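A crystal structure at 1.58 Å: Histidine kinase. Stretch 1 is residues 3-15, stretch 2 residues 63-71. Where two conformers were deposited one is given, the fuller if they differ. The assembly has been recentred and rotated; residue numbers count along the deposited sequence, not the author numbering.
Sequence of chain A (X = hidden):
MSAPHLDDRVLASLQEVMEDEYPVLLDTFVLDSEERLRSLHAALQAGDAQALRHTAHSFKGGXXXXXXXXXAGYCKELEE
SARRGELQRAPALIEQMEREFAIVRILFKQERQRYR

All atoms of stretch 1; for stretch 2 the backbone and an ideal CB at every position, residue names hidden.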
# COMPACT_ATOMS: atom_id res chain seq x y z
N ALA A 3 -10.22 -4.58 -20.79
CA ALA A 3 -10.08 -6.01 -20.40
C ALA A 3 -8.68 -6.17 -19.83
O ALA A 3 -7.86 -5.34 -20.22
CB ALA A 3 -10.36 -6.91 -21.58
N PRO A 4 -8.39 -7.07 -18.87
CA PRO A 4 -9.34 -8.01 -18.27
C PRO A 4 -10.17 -7.46 -17.10
O PRO A 4 -11.00 -8.15 -16.54
CB PRO A 4 -8.43 -9.10 -17.70
CG PRO A 4 -7.23 -8.33 -17.21
CD PRO A 4 -7.05 -7.31 -18.32
N HIS A 5 -10.04 -6.17 -16.78
CA HIS A 5 -10.61 -5.50 -15.58
C HIS A 5 -12.12 -5.32 -15.76
O HIS A 5 -12.91 -5.37 -14.79
CB HIS A 5 -9.94 -4.14 -15.36
CG HIS A 5 -8.46 -4.29 -15.22
ND1 HIS A 5 -7.84 -4.92 -14.16
CD2 HIS A 5 -7.49 -3.96 -16.10
CE1 HIS A 5 -6.55 -5.08 -14.42
NE2 HIS A 5 -6.32 -4.45 -15.58
N LEU A 6 -12.53 -4.98 -16.99
CA LEU A 6 -13.98 -4.74 -17.27
C LEU A 6 -14.38 -5.67 -18.43
O LEU A 6 -13.60 -5.84 -19.38
CB LEU A 6 -14.15 -3.28 -17.67
CG LEU A 6 -13.99 -2.25 -16.55
CD1 LEU A 6 -14.14 -0.85 -17.11
CD2 LEU A 6 -15.06 -2.55 -15.50
N ASP A 7 -15.53 -6.33 -18.29
CA ASP A 7 -16.06 -7.20 -19.39
C ASP A 7 -16.95 -6.27 -20.22
O ASP A 7 -18.00 -5.80 -19.74
CB ASP A 7 -16.86 -8.40 -18.90
CG ASP A 7 -17.29 -9.31 -20.04
OD1 ASP A 7 -17.57 -8.79 -21.14
OD2 ASP A 7 -17.53 -10.50 -19.77
N ASP A 8 -16.41 -5.73 -21.32
CA ASP A 8 -16.98 -4.54 -22.01
C ASP A 8 -18.40 -4.81 -22.53
O ASP A 8 -19.18 -3.86 -22.74
CB ASP A 8 -16.28 -4.12 -23.31
CG ASP A 8 -17.10 -3.05 -24.01
OD1 ASP A 8 -17.46 -2.05 -23.37
OD2 ASP A 8 -17.48 -3.32 -25.17
N ARG A 9 -18.65 -6.10 -22.76
CA ARG A 9 -19.97 -6.49 -23.31
C ARG A 9 -21.00 -6.48 -22.17
O ARG A 9 -22.12 -6.06 -22.52
CB ARG A 9 -19.91 -7.83 -24.05
CG ARG A 9 -19.11 -8.95 -23.40
CD ARG A 9 -17.85 -9.29 -24.17
NE ARG A 9 -16.89 -10.09 -23.41
CZ ARG A 9 -16.56 -11.35 -23.66
NH1 ARG A 9 -15.67 -11.96 -22.89
NH2 ARG A 9 -17.11 -12.01 -24.66
N VAL A 10 -20.70 -6.96 -20.96
CA VAL A 10 -21.65 -6.72 -19.83
C VAL A 10 -21.97 -5.22 -19.89
O VAL A 10 -23.11 -4.73 -19.76
CB VAL A 10 -21.15 -7.09 -18.42
CG1 VAL A 10 -21.94 -6.59 -17.22
CG2 VAL A 10 -20.83 -8.58 -18.41
N LEU A 11 -20.96 -4.35 -20.00
CA LEU A 11 -21.23 -2.89 -19.95
C LEU A 11 -21.90 -2.43 -21.25
O LEU A 11 -22.64 -1.44 -21.08
CB LEU A 11 -19.93 -2.11 -19.71
CG LEU A 11 -19.48 -2.26 -18.26
CD1 LEU A 11 -18.04 -1.77 -18.17
CD2 LEU A 11 -20.36 -1.46 -17.31
N ALA A 12 -21.59 -3.08 -22.38
CA ALA A 12 -22.18 -2.63 -23.66
C ALA A 12 -23.68 -2.90 -23.57
O ALA A 12 -24.48 -2.01 -23.92
CB ALA A 12 -21.61 -3.37 -24.84
N SER A 13 -24.06 -4.09 -23.09
CA SER A 13 -25.50 -4.37 -22.87
C SER A 13 -26.17 -3.40 -21.88
O SER A 13 -27.28 -2.86 -22.03
CB SER A 13 -25.56 -5.79 -22.36
OG SER A 13 -26.92 -6.13 -22.17
N LEU A 14 -25.52 -3.10 -20.75
CA LEU A 14 -26.07 -2.18 -19.72
C LEU A 14 -26.28 -0.77 -20.29
O LEU A 14 -27.31 -0.13 -20.00
CB LEU A 14 -25.07 -2.09 -18.56
CG LEU A 14 -25.58 -1.36 -17.32
CD1 LEU A 14 -26.78 -2.07 -16.71
CD2 LEU A 14 -24.44 -1.33 -16.31
N GLN A 15 -25.35 -0.25 -21.10
CA GLN A 15 -25.54 1.13 -21.60
C GLN A 15 -26.62 1.10 -22.69
O GLN A 15 -27.40 2.07 -22.77
CB GLN A 15 -24.18 1.67 -22.04
CG GLN A 15 -24.37 3.03 -22.68
CD GLN A 15 -23.11 3.72 -23.14
OE1 GLN A 15 -23.08 4.95 -23.14
NE2 GLN A 15 -22.06 2.96 -23.41
N UNK A 63 -20.15 -5.55 -8.20
CA UNK A 63 -19.00 -5.62 -9.14
C UNK A 63 -19.44 -6.36 -10.41
O UNK A 63 -19.18 -5.91 -11.55
CB UNK A 63 -17.80 -6.32 -8.50
N UNK A 64 -20.12 -7.49 -10.19
CA UNK A 64 -20.54 -8.36 -11.32
C UNK A 64 -21.51 -7.59 -12.22
O UNK A 64 -21.26 -7.68 -13.45
CB UNK A 64 -21.20 -9.65 -10.81
N UNK A 65 -22.38 -6.78 -11.63
CA UNK A 65 -23.49 -6.06 -12.31
C UNK A 65 -22.85 -5.02 -13.23
O UNK A 65 -23.43 -4.60 -14.26
CB UNK A 65 -24.44 -5.40 -11.31
N UNK A 66 -21.72 -4.44 -12.82
CA UNK A 66 -21.00 -3.41 -13.61
C UNK A 66 -19.80 -3.97 -14.39
O UNK A 66 -19.00 -3.14 -14.85
CB UNK A 66 -20.51 -2.30 -12.68
N UNK A 67 -19.61 -5.28 -14.62
CA UNK A 67 -18.61 -5.92 -15.48
C UNK A 67 -17.21 -5.79 -14.89
O UNK A 67 -16.31 -6.26 -15.62
CB UNK A 67 -18.64 -5.31 -16.88
N UNK A 68 -17.20 -5.58 -13.58
CA UNK A 68 -15.88 -5.51 -12.90
C UNK A 68 -15.53 -6.93 -12.44
O UNK A 68 -15.65 -7.22 -11.23
CB UNK A 68 -15.90 -4.54 -11.72
N UNK A 69 -15.21 -7.90 -13.30
CA UNK A 69 -15.20 -9.37 -13.05
C UNK A 69 -13.97 -9.81 -12.25
O UNK A 69 -13.94 -10.82 -11.52
CB UNK A 69 -15.24 -10.13 -14.38
N UNK A 70 -12.87 -9.06 -12.33
CA UNK A 70 -11.69 -9.47 -11.53
C UNK A 70 -11.98 -9.04 -10.09
O UNK A 70 -11.70 -9.80 -9.14
CB UNK A 70 -10.39 -8.85 -12.05
N UNK A 71 -12.53 -7.84 -9.90
CA UNK A 71 -12.94 -7.30 -8.57
C UNK A 71 -13.94 -8.29 -7.97
O UNK A 71 -13.81 -8.63 -6.78
CB UNK A 71 -13.55 -5.90 -8.68

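Position 63 lies in a helix, and no atom of stretch 1 comes within 5.5 Å of its ideal CB. Many residues would fit; it is Ser63. Position 64 is as free on the same grounds, with CA-to-CB pointing away, and the residue is Ser64. Position 65 also points away into space that stretch 1 leaves empty, and it holds Asn65. The last two meet stretch 1 through their backbone: Ser64 O lies 4.0 Å and Asn65 O 3.9 Å from Val10 CG1.

Position 66 leaves helical geometry, at phi/psi -99/16. Its CA-to-CB bond points away from stretch 1, yet the ideal CB is 4.7 Å from Leu11 CD2 and 5.4 Å from Leu14 CD2. A long, flexible apolar chain could turn back to those leucines. The residue is Met66, with all three chi angles m; its SD comes 3.6 Å from Leu14 CD2 and its CE 4.2 Å from Leu11 CD2.

Position 67 is the most restrictive. Phi is +70, which by itself favours glycine, and a CB would lead straight into stretch 1: the ideal CB would clash with Asp7 O at 3.0 Å and sit tightly, at 3.4 Å, against both Val10 CB and Leu11 CG. Gly67 is found. The close approach lets the backbones bond directly, Asp7 N donating to Gly67 O at 2.8 Å with an angle of 156°. The same oxygen receives a CA-H...O contact from Leu6 CA at 3.2 Å.

At position 68, the N-cap of the next helix, CA-to-CB points away, and the ideal CB is 4.4 Å from both Leu6 CD2 and His5 O. Serine, threonine or aspartate would suit a cap, while a small apolar residue would suit the leucine methyl. Ala68 takes the second course, its CB 4.2 Å from Leu6 CD2; its CA makes a CA-H...O contact to His5 O at 3.5 Å.

Position 69 points sideways; its ideal CB lies 5.1 Å from Asp7 CB, 5.2 Å from Pro4 O and 5.3 Å from His5 O. Several medium-sized residues, apolar or polar, would be accepted. Val69 reaches Asp7 CB with CG1 at 4.2 Å and Pro4 O with CG2 at 3.9 Å.

Position 70 points toward Pro4 and His5, inviting an apolar chain such as leucine or methionine. Leu70 packs CD1 3.8 Å from Pro4 CG and meets the His5 ring obliquely, CD1 to ND1 4.0 Å.

Position 71 has no stretch 1 atom near its CB. It is Leu71, linked through its backbone: water 1 donates to His5 O at 2.7 Å and accepts from Leu71 N at 3.0 Å.

Stretch 2 63-71: SSNMGAVLL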
# COMPACT_ATOMS: atom_id res chain seq x y z
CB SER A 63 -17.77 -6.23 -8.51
OG SER A 63 -17.41 -5.34 -7.47
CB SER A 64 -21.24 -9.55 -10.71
OG SER A 64 -21.78 -10.30 -11.78
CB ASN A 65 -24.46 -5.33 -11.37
CG ASN A 65 -25.33 -6.15 -10.44
OD1 ASN A 65 -25.44 -7.32 -10.79
ND2 ASN A 65 -25.95 -5.50 -9.46
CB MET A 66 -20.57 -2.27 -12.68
CG MET A 66 -21.63 -1.43 -12.00
SD MET A 66 -22.82 -0.74 -13.18
CE MET A 66 -21.76 0.52 -13.88
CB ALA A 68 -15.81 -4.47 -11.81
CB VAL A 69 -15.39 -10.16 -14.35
CG1 VAL A 69 -16.75 -9.84 -14.96
CG2 VAL A 69 -14.31 -9.86 -15.38
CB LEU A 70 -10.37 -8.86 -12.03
CG LEU A 70 -9.98 -9.32 -13.43
CD1 LEU A 70 -8.56 -8.85 -13.69
CD2 LEU A 70 -10.02 -10.83 -13.60
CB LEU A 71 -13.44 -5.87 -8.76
CG LEU A 71 -13.91 -5.20 -7.46
CD1 LEU A 71 -12.84 -5.17 -6.39
CD2 LEU A 71 -14.37 -3.79 -7.79
O HOH W 1 -12.36 -5.91 -12.19
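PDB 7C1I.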